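Local coordinates for prolyl 4-hydroxylase alpha subunit Fe(2+) 2OG dioxygenase domain-containing protein (Burkholderia ambifaria, PDB 3W20) that probably oxidises N-substituted L-amino acids as a 2-oxoglutarate-dependent dioxygenase, with zinc occupying the metal site in this crystal, at residues P6-F12 and D33-V39; I23-I27 and L115-L120; F174-G180 and G259-T265; M193-R199 and Q241-A247. The contacts are given in a common frame with arbitrary orientation. Residue numbers count along the deposited sequence, not the author numbering.

Interaction 1 of 4, residues P6-F12 and D33-V39; sequences PAQLMRF and DEADAIV
An antiparallel strand pair ending in a classic beta bulge joins P6-F12 to D33-V39, lying between strands 17-22 and 236-241. The axes of strands 6-10 and 37-39 approach to 4.7 Å at 159°. Q8-V39 and M10-A37 are hydrogen-bonded pairs (Q8 N to V39 O 2.8 Å), with L9-I38 non-hydrogen-bonded between them. M10 O accepts from both D36 N (2.9 Å) and A37 N (3.2 Å), which defines the bulge. L9 (t, t) and I38 (m, t) share one face, L9 CG lying 4.0 Å from I38 CG1; helix 23-31 packs on I38. Q8, M10, A37 and V39 occupy the opposite face, where selenomethionine M10, its chi1 near 5° and so between wells, sets CG 3.6 Å from A37 CB. D36 (chi1 m) accepts F12 N on OD2 (2.9 Å). D33 (chi1 t) closes a helix in a Schellman motif. R11 (m, m), with chi3 at -115°, bends its guanidinium back, NH1 forming salt bridges to D36 OD1 (2.9 Å) and D33 OD1 (3.0 Å).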
loop_
_atom_site.group_PDB
_atom_site.type_symbol
_atom_site.label_atom_id
_atom_site.label_comp_id
_atom_site.label_asym_id
_atom_site.label_seq_id
_atom_site.Cartn_x
_atom_site.Cartn_y
_atom_site.Cartn_z
ATOM N N PRO A 6 -10.200 27.585 25.737
ATOM C CA PRO A 6 -9.132 27.832 26.700
ATOM C C PRO A 6 -7.844 27.111 26.230
ATOM O O PRO A 6 -7.906 25.905 25.924
ATOM C CB PRO A 6 -9.670 27.143 27.993
ATOM C CG PRO A 6 -11.170 27.169 27.855
ATOM C CD PRO A 6 -11.399 26.960 26.367
ATOM N N ALA A 7 -6.704 27.809 26.245
ATOM C CA ALA A 7 -5.416 27.224 25.789
ATOM C C ALA A 7 -4.282 27.630 26.732
ATOM O O ALA A 7 -4.250 28.784 27.260
ATOM C CB ALA A 7 -5.116 27.627 24.344
ATOM N N GLN A 8 -3.412 26.686 27.001
ATOM C CA GLN A 8 -2.129 27.042 27.678
ATOM C C GLN A 8 -1.008 26.873 26.671
ATOM O O GLN A 8 -0.838 25.784 26.056
ATOM C CB GLN A 8 -1.852 26.140 28.880
ATOM C CG GLN A 8 -2.904 26.210 30.037
ATOM C CD GLN A 8 -3.012 27.613 30.668
ATOM O OE1 GLN A 8 -1.998 28.221 31.004
ATOM N NE2 GLN A 8 -4.263 28.135 30.825
ATOM N N LEU A 9 -0.223 27.926 26.488
ATOM C CA LEU A 9 0.827 27.850 25.471
ATOM C C LEU A 9 2.197 27.756 26.170
ATOM O O LEU A 9 2.572 28.634 26.961
ATOM C CB LEU A 9 0.718 29.096 24.574
ATOM C CG LEU A 9 1.587 29.265 23.335
ATOM C CD1 LEU A 9 0.761 30.206 22.445
ATOM C CD2 LEU A 9 2.956 29.884 23.641
HETATM N N MSE A 10 2.979 26.700 25.888
HETATM C CA MSE A 10 4.195 26.438 26.638
HETATM C C MSE A 10 5.403 26.597 25.784
HETATM O O MSE A 10 5.445 26.047 24.682
HETATM C CB MSE A 10 4.235 25.012 27.192
HETATM C CG MSE A 10 3.048 24.180 26.724
HETATM SE SE MSE A 10 1.574 24.431 28.031
HETATM C CE MSE A 10 2.806 23.537 29.155
ATOM N N ARG A 11 6.420 27.318 26.285
ATOM C CA ARG A 11 7.761 27.321 25.650
ATOM C C ARG A 11 8.741 26.909 26.690
ATOM O O ARG A 11 8.553 27.255 27.866
ATOM C CB ARG A 11 8.093 28.762 25.209
ATOM C CG ARG A 11 7.497 29.137 23.894
ATOM C CD ARG A 11 8.211 28.310 22.826
ATOM N NE ARG A 11 8.965 29.099 21.912
ATOM C CZ ARG A 11 9.406 28.682 20.734
ATOM N NH1 ARG A 11 9.260 27.390 20.285
ATOM N NH2 ARG A 11 10.078 29.573 20.020
ATOM N N PHE A 12 9.785 26.203 26.303
ATOM C CA PHE A 12 10.851 25.813 27.239
ATOM C C PHE A 12 11.316 26.982 28.108
ATOM O O PHE A 12 11.546 28.068 27.614
ATOM C CB PHE A 12 12.100 25.198 26.517
ATOM C CG PHE A 12 11.806 23.872 25.849
ATOM C CD1 PHE A 12 11.575 22.739 26.619
ATOM C CD2 PHE A 12 11.699 23.802 24.444
ATOM C CE1 PHE A 12 11.312 21.510 26.015
ATOM C CE2 PHE A 12 11.358 22.593 23.843
ATOM C CZ PHE A 12 11.121 21.454 24.619
ATOM N N ASP A 33 6.959 28.323 15.072
ATOM C CA ASP A 33 7.922 28.155 16.125
ATOM C C ASP A 33 7.764 29.165 17.257
ATOM O O ASP A 33 8.759 29.614 17.847
ATOM C CB ASP A 33 9.400 28.063 15.599
ATOM C CG ASP A 33 10.347 27.435 16.567
ATOM O OD1 ASP A 33 9.976 26.609 17.464
ATOM O OD2 ASP A 33 11.561 27.805 16.510
ATOM N N GLU A 34 6.533 29.504 17.599
ATOM C CA GLU A 34 6.251 30.458 18.710
ATOM C C GLU A 34 5.830 29.709 20.011
ATOM O O GLU A 34 5.601 30.324 21.051
ATOM C CB GLU A 34 5.129 31.409 18.308
ATOM C CG GLU A 34 5.638 32.500 17.326
ATOM C CD GLU A 34 4.505 33.192 16.575
ATOM O OE1 GLU A 34 3.334 32.938 16.930
ATOM O OE2 GLU A 34 4.784 33.994 15.634
ATOM N N ALA A 35 5.687 28.406 19.919
ATOM C CA ALA A 35 5.371 27.594 21.107
ATOM C C ALA A 35 5.973 26.194 20.899
ATOM O O ALA A 35 6.159 25.756 19.759
ATOM C CB ALA A 35 3.875 27.479 21.255
ATOM N N ASP A 36 6.291 25.491 21.997
ATOM C CA ASP A 36 6.689 24.129 21.853
ATOM C C ASP A 36 5.494 23.163 22.032
ATOM O O ASP A 36 5.452 22.109 21.435
ATOM C CB ASP A 36 7.815 23.889 22.845
ATOM C CG ASP A 36 8.972 24.828 22.601
ATOM O OD1 ASP A 36 9.474 24.797 21.470
ATOM O OD2 ASP A 36 9.266 25.711 23.449
ATOM N N ALA A 37 4.575 23.504 22.903
ATOM C CA ALA A 37 3.339 22.747 23.090
ATOM C C ALA A 37 2.215 23.655 23.465
ATOM O O ALA A 37 2.409 24.731 24.057
ATOM C CB ALA A 37 3.505 21.650 24.157
ATOM N N ILE A 38 1.028 23.242 23.108
ATOM C CA ILE A 38 -0.227 23.959 23.440
ATOM C C ILE A 38 -1.223 22.910 23.894
ATOM O O ILE A 38 -1.473 21.866 23.214
ATOM C CB ILE A 38 -0.781 24.736 22.264
ATOM C CG1 ILE A 38 0.273 25.772 21.794
ATOM C CG2 ILE A 38 -2.033 25.572 22.704
ATOM C CD1 ILE A 38 -0.234 26.661 20.621
ATOM N N VAL A 39 -1.829 23.185 25.054
ATOM C CA VAL A 39 -2.879 22.296 25.560
ATOM C C VAL A 39 -4.215 23.026 25.604
ATOM O O VAL A 39 -4.307 24.109 26.201
ATOM C CB VAL A 39 -2.541 21.751 26.952
ATOM C CG1 VAL A 39 -3.711 20.853 27.397
ATOM C CG2 VAL A 39 -1.253 20.912 26.902
#

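Interaction 2 of 4, residues I23-I27 and L115-L120; sequences IAAAI and LFSDAL
A nearly orthogonal helix-helix packing joins I23-I27, the start of helix 23-31, to L115-L120, the end of helix 111-120. The short axes pass 9.4 Å apart at a signed crossing angle of -84°, so contact is confined to the crossing point, where A24 and A119 meet with their CA atoms 5.4 Å apart.

Backbone hydrogen bonds act within each segment and none crosses the interface. I27 N donates to I23 O at 2.9 Å, and A119 N and L120 N donate to L115 O (3.2 Å) and F116 O (2.9 Å), as expected for alpha-helical turns.

The cross-helix contacts are van der Waals. At the crossing A24 CB lies 3.7 Å from A119 O, and I23 CG2 lies 3.7 Å from A119 CB. I23 (chi1 m, chi2 -97°) also sends CD1 to within 3.9 Å of L115 CG. One turn later, I27 (m, m) places CG2 3.7 Å from CD2 of L120, whose m, t rotamer brings its end across the gap.

The aromatic contribution comes from F116 (chi1 m), which extends the apolar layer onto L260 and L262 of strand 255-265. The two helices thus lie together on the outside of the large sheet, I27 also packing on L239. I27 CD1 meets the edge of the F116 ring, 4.5 Å from CE1.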
loop_
_atom_site.group_PDB
_atom_site.type_symbol
_atom_site.label_atom_id
_atom_site.label_comp_id
_atom_site.label_asym_id
_atom_site.label_seq_id
_atom_site.Cartn_x
_atom_site.Cartn_y
_atom_site.Cartn_z
ATOM N N ILE A 23 -8.401 26.652 17.164
ATOM C CA ILE A 23 -7.459 25.611 16.703
ATOM C C ILE A 23 -6.476 26.142 15.638
ATOM O O ILE A 23 -5.278 25.867 15.719
ATOM C CB ILE A 23 -8.247 24.397 16.073
ATOM C CG1 ILE A 23 -9.236 23.882 17.114
ATOM C CG2 ILE A 23 -7.264 23.340 15.495
ATOM C CD1 ILE A 23 -8.778 22.704 17.916
ATOM N N ALA A 24 -6.964 26.890 14.628
ATOM C CA ALA A 24 -6.060 27.368 13.567
ATOM C C ALA A 24 -5.029 28.302 14.168
ATOM O O ALA A 24 -3.866 28.252 13.725
ATOM C CB ALA A 24 -6.807 28.101 12.441
ATOM N N ALA A 25 -5.402 29.114 15.203
ATOM C CA ALA A 25 -4.405 29.991 15.738
ATOM C C ALA A 25 -3.303 29.238 16.513
ATOM O O ALA A 25 -2.140 29.589 16.424
ATOM C CB ALA A 25 -5.027 31.147 16.566
ATOM N N ALA A 26 -3.698 28.229 17.281
ATOM C CA ALA A 26 -2.765 27.415 18.065
ATOM C C ALA A 26 -1.800 26.682 17.098
ATOM O O ALA A 26 -0.577 26.729 17.279
ATOM C CB ALA A 26 -3.512 26.390 18.882
ATOM N N ILE A 27 -2.377 26.129 16.042
ATOM C CA ILE A 27 -1.580 25.387 15.025
ATOM C C ILE A 27 -0.630 26.426 14.343
ATOM O O ILE A 27 0.572 26.169 14.137
ATOM C CB ILE A 27 -2.473 24.684 13.989
ATOM C CG1 ILE A 27 -3.252 23.511 14.586
ATOM C CG2 ILE A 27 -1.720 24.296 12.705
ATOM C CD1 ILE A 27 -2.334 22.365 15.073
ATOM N N LEU A 115 -12.043 18.190 13.312
ATOM C CA LEU A 115 -11.425 19.293 14.037
ATOM C C LEU A 115 -10.342 19.980 13.232
ATOM O O LEU A 115 -10.331 21.196 13.068
ATOM C CB LEU A 115 -10.896 18.803 15.394
ATOM C CG LEU A 115 -10.840 19.666 16.613
ATOM C CD1 LEU A 115 -12.213 20.270 16.906
ATOM C CD2 LEU A 115 -10.395 18.716 17.716
ATOM N N PHE A 116 -9.450 19.182 12.650
ATOM C CA PHE A 116 -8.421 19.712 11.822
ATOM C C PHE A 116 -8.822 19.980 10.405
ATOM O O PHE A 116 -8.401 21.011 9.862
ATOM C CB PHE A 116 -7.240 18.691 11.854
ATOM C CG PHE A 116 -6.768 18.444 13.241
ATOM C CD1 PHE A 116 -5.903 19.363 13.830
ATOM C CD2 PHE A 116 -7.254 17.392 13.992
ATOM C CE1 PHE A 116 -5.447 19.163 15.135
ATOM C CE2 PHE A 116 -6.808 17.184 15.296
ATOM C CZ PHE A 116 -5.931 18.072 15.871
ATOM N N SER A 117 -9.629 19.112 9.760
ATOM C CA SER A 117 -9.989 19.435 8.359
ATOM C C SER A 117 -10.721 20.800 8.266
ATOM O O SER A 117 -10.475 21.615 7.382
ATOM C CB SER A 117 -10.777 18.303 7.664
ATOM O OG SER A 117 -11.878 17.796 8.365
ATOM N N ASP A 118 -11.601 21.046 9.226
ATOM C CA ASP A 118 -12.311 22.306 9.311
ATOM C C ASP A 118 -11.428 23.467 9.663
ATOM O O ASP A 118 -11.527 24.521 9.051
ATOM C CB ASP A 118 -13.453 22.231 10.346
ATOM C CG ASP A 118 -14.558 21.281 9.928
ATOM O OD1 ASP A 118 -14.613 20.858 8.768
ATOM O OD2 ASP A 118 -15.347 20.886 10.767
ATOM N N ALA A 119 -10.593 23.314 10.669
ATOM C CA ALA A 119 -9.837 24.433 11.090
ATOM C C ALA A 119 -8.772 24.851 10.048
ATOM O O ALA A 119 -8.479 26.033 9.891
ATOM C CB ALA A 119 -9.202 24.160 12.433
ATOM N N LEU A 120 -8.137 23.887 9.395
ATOM C CA LEU A 120 -6.955 24.155 8.631
ATOM C C LEU A 120 -7.154 23.916 7.147
ATOM O O LEU A 120 -6.239 24.074 6.384
ATOM C CB LEU A 120 -5.826 23.235 9.083
ATOM C CG LEU A 120 -5.496 23.273 10.578
ATOM C CD1 LEU A 120 -4.425 22.226 10.905
ATOM C CD2 LEU A 120 -4.887 24.628 10.849
#

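Interaction 3 of 4, residues F174-G180 and G259-T265; sequences FPRQLGG and GLFLIHT
Four backbone hydrogen bonds zip strand 178-180 to strand 259-265 as antiparallel neighbours in the double-stranded beta-helix fold: L178 N to L262 O (2.9 Å), L262 N to L178 O (2.8 Å), G180 N to L260 O and L260 N to G180 O (both 2.9 Å). These define L178-L262 and G180-L260 as hydrogen-bonded pairs flanking the non-hydrogen-bonded G179-F261; the axes approach to 4.7 Å at 152°. Without a side chain, G179 lets the F261 ring (chi1 m) settle close, its CD1 3.6 Å from G179 CA; the F261 side chain, a neighbour of the zinc and not a ligand, is about 4 Å from it at the nearest atoms. On the other face L178 (m, t) and L262 (m, t) pack, CB to CB 4.3 Å, beneath I27 of helix 23-31. A type I turn from F174 to Q177 carries Q177 N to F174 O (3.0 Å). I263 (p, t) lays CD1 over the F174 ring (chi1 m), a CH-pi contact 3.9 Å from the ring centroid.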
loop_
_atom_site.group_PDB
_atom_site.type_symbol
_atom_site.label_atom_id
_atom_site.label_comp_id
_atom_site.label_asym_id
_atom_site.label_seq_id
_atom_site.Cartn_x
_atom_site.Cartn_y
_atom_site.Cartn_z
ATOM N N PHE A 174 10.150 17.846 8.160
ATOM C CA PHE A 174 9.387 19.071 8.363
ATOM C C PHE A 174 9.665 19.524 9.770
ATOM O O PHE A 174 9.271 18.831 10.743
ATOM C CB PHE A 174 7.888 18.761 8.200
ATOM C CG PHE A 174 7.505 18.479 6.737
ATOM C CD1 PHE A 174 6.928 19.483 5.961
ATOM C CD2 PHE A 174 7.860 17.281 6.122
ATOM C CE1 PHE A 174 6.575 19.242 4.616
ATOM C CE2 PHE A 174 7.612 17.079 4.752
ATOM C CZ PHE A 174 6.953 18.073 4.005
ATOM N N PRO A 175 10.432 20.630 9.951
ATOM C CA PRO A 175 10.856 20.898 11.346
ATOM C C PRO A 175 9.730 21.256 12.295
ATOM O O PRO A 175 9.849 21.095 13.510
ATOM C CB PRO A 175 11.818 22.128 11.194
ATOM C CG PRO A 175 11.532 22.653 9.814
ATOM C CD PRO A 175 11.004 21.577 8.954
ATOM N N ARG A 176 8.572 21.682 11.767
ATOM C CA ARG A 176 7.456 21.963 12.609
ATOM C C ARG A 176 6.392 20.860 12.595
ATOM O O ARG A 176 5.201 21.141 12.795
ATOM C CB ARG A 176 6.816 23.343 12.314
ATOM C CG ARG A 176 7.838 24.499 12.301
ATOM C CD ARG A 176 8.662 24.576 13.614
ATOM N NE ARG A 176 9.989 25.133 13.270
ATOM C CZ ARG A 176 11.096 24.899 13.968
ATOM N NH1 ARG A 176 12.224 25.428 13.558
ATOM N NH2 ARG A 176 11.107 24.209 15.107
ATOM N N GLN A 177 6.776 19.610 12.268
ATOM C CA GLN A 177 5.757 18.521 12.266
ATOM C C GLN A 177 5.073 18.552 13.653
ATOM O O GLN A 177 5.777 18.628 14.680
ATOM C CB GLN A 177 6.453 17.187 12.080
ATOM C CG GLN A 177 5.471 15.960 12.192
ATOM C CD GLN A 177 6.143 14.648 11.802
ATOM O OE1 GLN A 177 6.884 14.591 10.829
ATOM N NE2 GLN A 177 5.727 13.560 12.477
ATOM N N LEU A 178 3.725 18.431 13.674
ATOM C CA LEU A 178 3.036 18.485 14.979
ATOM C C LEU A 178 2.457 17.152 15.292
ATOM O O LEU A 178 1.947 16.494 14.367
ATOM C CB LEU A 178 1.908 19.515 14.953
ATOM C CG LEU A 178 2.426 20.874 14.490
ATOM C CD1 LEU A 178 1.211 21.805 14.465
ATOM C CD2 LEU A 178 3.593 21.423 15.388
ATOM N N GLY A 179 2.432 16.781 16.584
ATOM C CA GLY A 179 1.554 15.688 17.033
ATOM C C GLY A 179 0.325 16.367 17.657
ATOM O O GLY A 179 0.443 17.482 18.220
ATOM N N GLY A 180 -0.851 15.733 17.549
ATOM C CA GLY A 180 -2.063 16.300 18.159
ATOM C C GLY A 180 -2.776 15.100 18.769
ATOM O O GLY A 180 -3.082 14.115 18.018
ATOM N N GLY A 259 -5.273 10.226 18.272
ATOM C CA GLY A 259 -4.280 11.245 17.761
ATOM C C GLY A 259 -3.935 11.170 16.267
ATOM O O GLY A 259 -4.246 10.224 15.554
ATOM N N LEU A 260 -3.243 12.192 15.800
ATOM C CA LEU A 260 -2.662 12.139 14.473
ATOM C C LEU A 260 -1.443 13.078 14.481
ATOM O O LEU A 260 -1.072 13.601 15.533
ATOM C CB LEU A 260 -3.690 12.601 13.459
ATOM C CG LEU A 260 -4.461 13.890 13.688
ATOM C CD1 LEU A 260 -3.672 15.200 13.436
ATOM C CD2 LEU A 260 -5.732 13.862 12.786
ATOM N N PHE A 261 -0.838 13.219 13.298
ATOM C CA PHE A 261 0.231 14.184 13.107
ATOM C C PHE A 261 -0.133 15.088 11.929
ATOM O O PHE A 261 -0.916 14.738 11.006
ATOM C CB PHE A 261 1.537 13.407 12.774
ATOM C CG PHE A 261 2.018 12.611 13.933
ATOM C CD1 PHE A 261 2.899 13.193 14.887
ATOM C CD2 PHE A 261 1.623 11.260 14.074
ATOM C CE1 PHE A 261 3.360 12.470 16.000
ATOM C CE2 PHE A 261 2.094 10.518 15.185
ATOM C CZ PHE A 261 2.902 11.121 16.159
ATOM N N LEU A 262 0.493 16.259 11.930
ATOM C CA LEU A 262 0.283 17.242 10.881
ATOM C C LEU A 262 1.607 17.714 10.305
ATOM O O LEU A 262 2.518 17.940 11.036
ATOM C CB LEU A 262 -0.386 18.461 11.525
ATOM C CG LEU A 262 -1.839 18.291 11.989
ATOM C CD1 LEU A 262 -2.104 19.406 13.005
ATOM C CD2 LEU A 262 -2.816 18.387 10.826
ATOM N N ILE A 263 1.706 17.865 8.987
ATOM C CA ILE A 263 2.773 18.630 8.386
ATOM C C ILE A 263 2.216 19.694 7.438
ATOM O O ILE A 263 1.172 19.520 6.845
ATOM C CB ILE A 263 3.789 17.745 7.593
ATOM C CG1 ILE A 263 3.059 16.785 6.617
ATOM C CG2 ILE A 263 4.575 16.959 8.624
ATOM C CD1 ILE A 263 4.070 15.989 5.759
ATOM N N HIS A 264 2.914 20.806 7.345
ATOM C CA HIS A 264 2.414 21.884 6.492
ATOM C C HIS A 264 3.137 21.812 5.170
ATOM O O HIS A 264 4.280 22.231 5.053
ATOM C CB HIS A 264 2.663 23.213 7.180
ATOM C CG HIS A 264 1.896 24.365 6.548
ATOM N ND1 HIS A 264 1.879 25.609 7.102
ATOM C CD2 HIS A 264 1.073 24.414 5.424
ATOM C CE1 HIS A 264 1.074 26.430 6.329
ATOM N NE2 HIS A 264 0.583 25.699 5.323
ATOM N N THR A 265 2.469 21.276 4.164
ATOM C CA THR A 265 3.114 21.146 2.849
ATOM C C THR A 265 2.777 22.300 1.929
ATOM O O THR A 265 1.911 23.128 2.261
ATOM C CB THR A 265 2.732 19.837 2.150
ATOM O OG1 THR A 265 1.418 19.937 1.623
ATOM C CG2 THR A 265 2.786 18.685 3.178
#

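Interaction 4 of 4, residues M193-R199 and Q241-A247; sequences MVMWDNR and QSKNLHA. With ZN (zinc ion), chain C.
R199, L245 and W196 bury the largest areas where M193-R199 meets Q241-A247. R199 (m, t, t) lies alongside the type I turn from Q241 to N244: NE donates to N244 OD1 (3.2 Å) and NH2 to Q241 OE1 (2.9 Å), while K243 CB sits over one face of its guanidinium, 3.8 Å from R199 CZ. R199 NH1 turns elsewhere, to P175 O. One water spans D197 OD1 (2.7 Å) and N244 OD1 (3.0 Å). L245 is held by its backbone at both ends, with L245 N donating to N198 O (2.9 Å) and L245 O accepting from W196 N (2.8 Å). The W196 indole (chi1 m) places CE3 3.7 Å from L245 CD2 and CZ3 3.9 Å from A247 CB. Antiparallel pairing follows: V194-A247 is hydrogen-bonded (V194 N to A247 O 3.0 Å, A247 N to V194 O 2.9 Å) and M195-H246 is non-hydrogen-bonded, CA atoms 4.2 Å apart. H246 takes chi1 p; its ND1 donates to N244 O at 2.8 Å, which orients NE2 toward the zinc at 2.1 Å. With H155 and D157, H246 completes the HxD...H metal triad characteristic of 2-oxoglutarate-dependent dioxygenases, here held at the start of strand 246-248.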
loop_
_atom_site.group_PDB
_atom_site.type_symbol
_atom_site.label_atom_id
_atom_site.label_comp_id
_atom_site.label_asym_id
_atom_site.label_seq_id
_atom_site.Cartn_x
_atom_site.Cartn_y
_atom_site.Cartn_z
HETATM N N MSE A 193 2.930 13.392 29.882
HETATM C CA MSE A 193 3.964 13.417 28.821
HETATM C C MSE A 193 5.096 14.287 29.260
HETATM O O MSE A 193 4.854 15.405 29.780
HETATM C CB MSE A 193 3.344 13.961 27.504
HETATM C CG MSE A 193 4.400 13.817 26.424
HETATM SE SE MSE A 193 3.461 14.521 24.782
HETATM C CE MSE A 193 4.778 15.696 24.173
ATOM N N VAL A 194 6.313 13.844 29.038
ATOM C CA VAL A 194 7.472 14.691 29.252
ATOM C C VAL A 194 8.037 15.014 27.824
ATOM O O VAL A 194 8.087 14.145 26.950
ATOM C CB VAL A 194 8.529 13.983 30.080
ATOM C CG1 VAL A 194 9.721 14.885 30.207
ATOM C CG2 VAL A 194 7.904 13.712 31.457
HETATM N N MSE A 195 8.454 16.262 27.618
HETATM C CA MSE A 195 8.982 16.676 26.312
HETATM C C MSE A 195 10.314 17.404 26.615
HETATM O O MSE A 195 10.337 18.382 27.432
HETATM C CB MSE A 195 7.909 17.589 25.601
HETATM C CG MSE A 195 8.630 18.092 24.382
HETATM SE SE MSE A 195 7.237 19.146 23.365
HETATM C CE MSE A 195 7.025 20.712 24.281
ATOM N N TRP A 196 11.444 16.921 26.011
ATOM C CA TRP A 196 12.687 17.592 26.179
ATOM C C TRP A 196 13.104 18.509 25.034
ATOM O O TRP A 196 12.695 18.324 23.873
ATOM C CB TRP A 196 13.788 16.558 26.297
ATOM C CG TRP A 196 13.707 15.652 27.534
ATOM C CD1 TRP A 196 14.389 15.798 28.753
ATOM C CD2 TRP A 196 12.936 14.417 27.681
ATOM N NE1 TRP A 196 14.089 14.755 29.606
ATOM C CE2 TRP A 196 13.256 13.887 29.028
ATOM C CE3 TRP A 196 12.162 13.666 26.850
ATOM C CZ2 TRP A 196 12.679 12.712 29.502
ATOM C CZ3 TRP A 196 11.571 12.488 27.340
ATOM C CH2 TRP A 196 11.872 12.003 28.622
ATOM N N ASP A 197 13.947 19.505 25.374
ATOM C CA ASP A 197 14.572 20.383 24.381
ATOM C C ASP A 197 15.766 19.704 23.732
ATOM O O ASP A 197 16.991 20.027 23.927
ATOM C CB ASP A 197 14.849 21.748 25.048
ATOM C CG ASP A 197 15.616 22.676 24.168
ATOM O OD1 ASP A 197 15.440 22.601 22.941
ATOM O OD2 ASP A 197 16.462 23.411 24.728
ATOM N N ASN A 198 15.431 18.649 22.991
ATOM C CA ASN A 198 16.423 17.776 22.349
ATOM C C ASN A 198 15.780 17.207 21.088
ATOM O O ASN A 198 14.690 16.707 21.165
ATOM C CB ASN A 198 16.837 16.635 23.283
ATOM C CG ASN A 198 17.852 15.705 22.653
ATOM O OD1 ASN A 198 17.525 14.901 21.766
ATOM N ND2 ASN A 198 19.132 15.825 23.096
ATOM N N ARG A 199 16.435 17.386 19.942
ATOM C CA ARG A 199 15.855 16.853 18.648
ATOM C C ARG A 199 16.779 15.938 17.933
ATOM O O ARG A 199 17.693 16.371 17.191
ATOM C CB ARG A 199 15.482 18.052 17.718
ATOM C CG ARG A 199 14.503 19.049 18.229
ATOM C CD ARG A 199 14.280 20.108 17.047
ATOM N NE ARG A 199 12.967 20.472 17.308
ATOM C CZ ARG A 199 12.045 20.830 16.455
ATOM N NH1 ARG A 199 12.221 20.995 15.141
ATOM N NH2 ARG A 199 10.937 21.050 17.014
ATOM N N GLN A 241 5.351 20.119 19.108
ATOM C CA GLN A 241 6.333 19.883 18.015
ATOM C C GLN A 241 6.909 18.488 18.178
ATOM O O GLN A 241 7.709 18.180 19.133
ATOM C CB GLN A 241 7.421 20.979 17.968
ATOM C CG GLN A 241 6.830 22.313 17.649
ATOM C CD GLN A 241 7.925 23.308 17.198
ATOM O OE1 GLN A 241 8.802 22.931 16.409
ATOM N NE2 GLN A 241 7.891 24.522 17.675
ATOM N N SER A 242 6.584 17.565 17.240
ATOM C CA SER A 242 6.844 16.166 17.539
ATOM C C SER A 242 8.314 15.744 17.307
ATOM O O SER A 242 8.712 14.642 17.691
ATOM C CB SER A 242 5.862 15.260 16.792
ATOM O OG SER A 242 6.166 15.233 15.392
ATOM N N LYS A 243 9.133 16.649 16.711
ATOM C CA LYS A 243 10.569 16.330 16.592
ATOM C C LYS A 243 11.342 16.368 17.950
ATOM O O LYS A 243 12.476 15.827 18.014
ATOM C CB LYS A 243 11.188 17.276 15.544
ATOM C CG LYS A 243 10.833 16.696 14.162
ATOM C CD LYS A 243 11.496 17.546 13.088
ATOM C CE LYS A 243 13.030 17.676 13.133
ATOM N NZ LYS A 243 13.723 16.315 13.109
ATOM N N ASN A 244 10.771 17.095 18.930
ATOM C CA ASN A 244 11.362 17.126 20.306
ATOM C C ASN A 244 11.170 15.757 20.900
ATOM O O ASN A 244 10.077 15.177 20.791
ATOM C CB ASN A 244 10.638 18.160 21.134
ATOM C CG ASN A 244 10.766 19.551 20.552
ATOM O OD1 ASN A 244 11.799 19.968 20.206
ATOM N ND2 ASN A 244 9.722 20.288 20.596
ATOM N N LEU A 245 12.242 15.249 21.496
ATOM C CA LEU A 245 12.129 13.996 22.247
ATOM C C LEU A 245 10.973 14.067 23.295
ATOM O O LEU A 245 10.755 15.088 23.961
ATOM C CB LEU A 245 13.499 13.740 22.890
ATOM C CG LEU A 245 13.573 12.288 23.277
ATOM C CD1 LEU A 245 13.973 11.465 22.072
ATOM C CD2 LEU A 245 14.561 12.199 24.437
ATOM N N HIS A 246 10.198 12.985 23.397
ATOM C CA HIS A 246 9.157 12.957 24.440
ATOM C C HIS A 246 8.762 11.566 24.835
ATOM O O HIS A 246 9.017 10.642 24.085
ATOM C CB HIS A 246 7.881 13.681 23.912
ATOM C CG HIS A 246 7.361 13.177 22.580
ATOM N ND1 HIS A 246 7.901 13.547 21.379
ATOM C CD2 HIS A 246 6.275 12.379 22.308
ATOM C CE1 HIS A 246 7.181 12.949 20.370
ATOM N NE2 HIS A 246 6.154 12.259 20.953
ATOM N N ALA A 247 7.996 11.411 25.923
ATOM C CA ALA A 247 7.713 10.042 26.394
ATOM C C ALA A 247 6.465 10.130 27.192
ATOM O O ALA A 247 6.226 11.171 27.788
ATOM C CB ALA A 247 8.890 9.599 27.288
HETATM ZN ZN ZN C . 5.287 10.802 19.649
HETATM O O HOH W 1 13.701 22.095 20.980
HETATM O O HOH W 2 9.930 22.777 19.607
#

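Interactions 1 and 3 lie in the same large sheet, 15 Å apart between centres, with strand 236-241 between strands 37-41 and 178-185. Interaction 2 sets two helices on the outer side of that sheet, 12 Å from interaction 3 between centres. Interaction 4 belongs to the smaller three-stranded sheet, 22 Å from interaction 2 between centres (nearest atoms about 8 Å). Along the chain, interactions 1 and 2 alternate their segments, whereas interaction 4 is nested inside interaction 3. Q241 NE2 reaches D33 OD1 at 3.0 Å, linking interactions 4 and 1. H246 of interaction 4 binds the zinc, and the F261 side chain of interaction 3 lies about 4 Å from it at the nearest atoms.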